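Local coordinates for glutathione S-transferase domain (Burkholderia graminis, PDB 4MF5), which binds glutathione and probably transfers it to electrophilic substrates as a glutathione S-transferase, at residues 187-190 with 191-195. Residues are numbered along the deposited sequence; the frame is centred on the assembly and turned at random.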
loop_
_atom_site.group_PDB
_atom_site.type_symbol
_atom_site.label_atom_id
_atom_site.label_comp_id
_atom_site.label_asym_id
_atom_site.label_seq_id
_atom_site.Cartn_x
_atom_site.Cartn_y
_atom_site.Cartn_z
ATOM N N GLU A 187 -12.736 -11.793 -6.918
ATOM C CA GLU A 187 -13.731 -12.832 -7.183
ATOM C C GLU A 187 -13.117 -14.224 -7.131
ATOM O O GLU A 187 -13.649 -15.138 -6.487
ATOM C CB GLU A 187 -14.382 -12.589 -8.540
ATOM C CG GLU A 187 -15.428 -13.596 -8.922
ATOM C CD GLU A 187 -16.648 -13.560 -8.037
ATOM O OE1 GLU A 187 -16.856 -12.554 -7.346
ATOM O OE2 GLU A 187 -17.415 -14.553 -8.053
ATOM N N GLN A 188 -12.017 -14.415 -7.822
ATOM C CA GLN A 188 -11.333 -15.700 -7.802
ATOM C C GLN A 188 -10.802 -16.043 -6.432
ATOM O O GLN A 188 -10.839 -17.184 -6.040
ATOM C CB GLN A 188 -10.223 -15.743 -8.856
ATOM C CG GLN A 188 -9.565 -17.082 -8.984
ATOM C CD GLN A 188 -10.595 -18.152 -9.363
ATOM O OE1 GLN A 188 -11.259 -18.025 -10.400
ATOM N NE2 GLN A 188 -10.805 -19.145 -8.481
ATOM N N ARG A 189 -10.322 -15.048 -5.694
ATOM C CA ARG A 189 -9.824 -15.296 -4.358
ATOM C C ARG A 189 -10.936 -15.745 -3.409
ATOM O O ARG A 189 -10.746 -16.598 -2.536
ATOM C CB ARG A 189 -9.133 -14.041 -3.829
ATOM C CG ARG A 189 -8.667 -14.149 -2.407
ATOM C CD ARG A 189 -7.619 -15.191 -2.239
ATOM N NE ARG A 189 -7.311 -15.316 -0.854
ATOM C CZ ARG A 189 -6.395 -16.137 -0.372
ATOM N NH1 ARG A 189 -6.238 -16.208 0.943
ATOM N NH2 ARG A 189 -5.626 -16.855 -1.187
ATOM N N LEU A 190 -12.112 -15.151 -3.559
ATOM C CA LEU A 190 -13.239 -15.443 -2.678
ATOM C C LEU A 190 -13.945 -16.736 -3.030
ATOM O O LEU A 190 -14.767 -17.208 -2.237
ATOM C CB LEU A 190 -14.223 -14.280 -2.673
ATOM C CG LEU A 190 -13.717 -13.048 -1.932
ATOM C CD1 LEU A 190 -14.606 -11.861 -2.294
ATOM C CD2 LEU A 190 -13.670 -13.242 -0.434
ATOM N N GLU A 191 -13.641 -17.343 -4.176
ATOM C CA GLU A 191 -14.240 -18.613 -4.522
ATOM C C GLU A 191 -13.841 -19.645 -3.491
ATOM O O GLU A 191 -12.660 -19.911 -3.283
ATOM C CB GLU A 191 -13.804 -19.029 -5.923
ATOM C CG GLU A 191 -14.355 -20.359 -6.384
ATOM C CD GLU A 191 -15.866 -20.411 -6.372
ATOM O OE1 GLU A 191 -16.533 -19.399 -6.670
ATOM O OE2 GLU A 191 -16.391 -21.510 -6.082
ATOM N N GLY A 192 -14.833 -20.233 -2.833
ATOM C CA GLY A 192 -14.576 -21.244 -1.829
ATOM C C GLY A 192 -14.113 -20.670 -0.500
ATOM O O GLY A 192 -13.711 -21.440 0.367
ATOM N N ARG A 193 -14.172 -19.347 -0.311
ATOM C CA ARG A 193 -13.770 -18.704 0.934
ATOM C C ARG A 193 -14.881 -17.819 1.451
ATOM O O ARG A 193 -15.572 -17.145 0.683
ATOM C CB ARG A 193 -12.505 -17.847 0.743
ATOM C CG ARG A 193 -11.252 -18.639 0.443
ATOM C CD ARG A 193 -9.994 -17.769 0.396
ATOM N NE ARG A 193 -8.807 -18.602 0.214
ATOM C CZ ARG A 193 -8.346 -19.052 -0.955
ATOM N NH1 ARG A 193 -8.917 -18.704 -2.110
ATOM N NH2 ARG A 193 -7.279 -19.859 -0.977
ATOM N N GLU A 194 -15.014 -17.758 2.763
ATOM C CA GLU A 194 -15.954 -16.839 3.389
ATOM C C GLU A 194 -15.493 -15.386 3.192
ATOM O O GLU A 194 -16.254 -14.519 2.762
ATOM C CB GLU A 194 -16.083 -17.155 4.883
ATOM C CG GLU A 194 -17.350 -16.640 5.510
ATOM C CD GLU A 194 -18.587 -17.300 4.934
ATOM O OE1 GLU A 194 -18.512 -18.463 4.500
ATOM O OE2 GLU A 194 -19.630 -16.651 4.900
ATOM N N TRP A 195 -14.230 -15.161 3.544
ATOM C CA TRP A 195 -13.587 -13.863 3.570
ATOM C C TRP A 195 -12.259 -13.988 2.824
ATOM O O TRP A 195 -11.858 -15.081 2.397
ATOM C CB TRP A 195 -13.387 -13.405 5.030
ATOM C CG TRP A 195 -14.650 -13.136 5.743
ATOM C CD1 TRP A 195 -15.205 -13.881 6.734
ATOM C CD2 TRP A 195 -15.548 -12.041 5.518
ATOM N NE1 TRP A 195 -16.384 -13.333 7.148
ATOM C CE2 TRP A 195 -16.610 -12.187 6.431
ATOM C CE3 TRP A 195 -15.555 -10.953 4.633
ATOM C CZ2 TRP A 195 -17.672 -11.281 6.483
ATOM C CZ3 TRP A 195 -16.597 -10.059 4.699
ATOM C CH2 TRP A 195 -17.640 -10.227 5.607
HETATM O O HOH W 1 -10.279 -19.429 -4.636
#
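R193 and R189 lay their guanidinium groups flat on one another, centres 3.6 Å apart and planes only 5° from parallel. The overlap is offset: R193 NE sits over the middle of the R189 group, while R189 NH2 covers that of R193. At the edge of the R193 group, close to its plane, R189 O accepts from R193 NH1 at 2.8 Å (158° at the hydrogen). The R193 chain runs extended from CG to NE, and the twist at chi4 (84°) turns its plane onto R189, which bends at chi2 to come alongside.

The backbone that brings them together is a type II beta turn from L190 to R193, closed by R193 N on L190 O at 2.9 Å, with G192 at its positive-phi position. E191 N makes only weak bonds back to E187 O and Q188 O as helix 170-190 gives way, in the helical C-terminal domain and away from the glutathione site, to the loop leading to helix 203-216. A water donates to both Q188 O (2.7 Å) and E191 O, bridging helix end and turn. L190, buried, sets CD2 3.6 Å from W195 C and packs against F209 and, on helix 231-242, N232 and R235.

E136 forms a salt bridge with R189 NH1, and I196 O accepts from R189 NE. The E136 carboxylate and the carbonyls of I196 and R189 probably offset the repulsion between like charges, letting the arginine stack tie the C-terminal end of the helix to its departing loop.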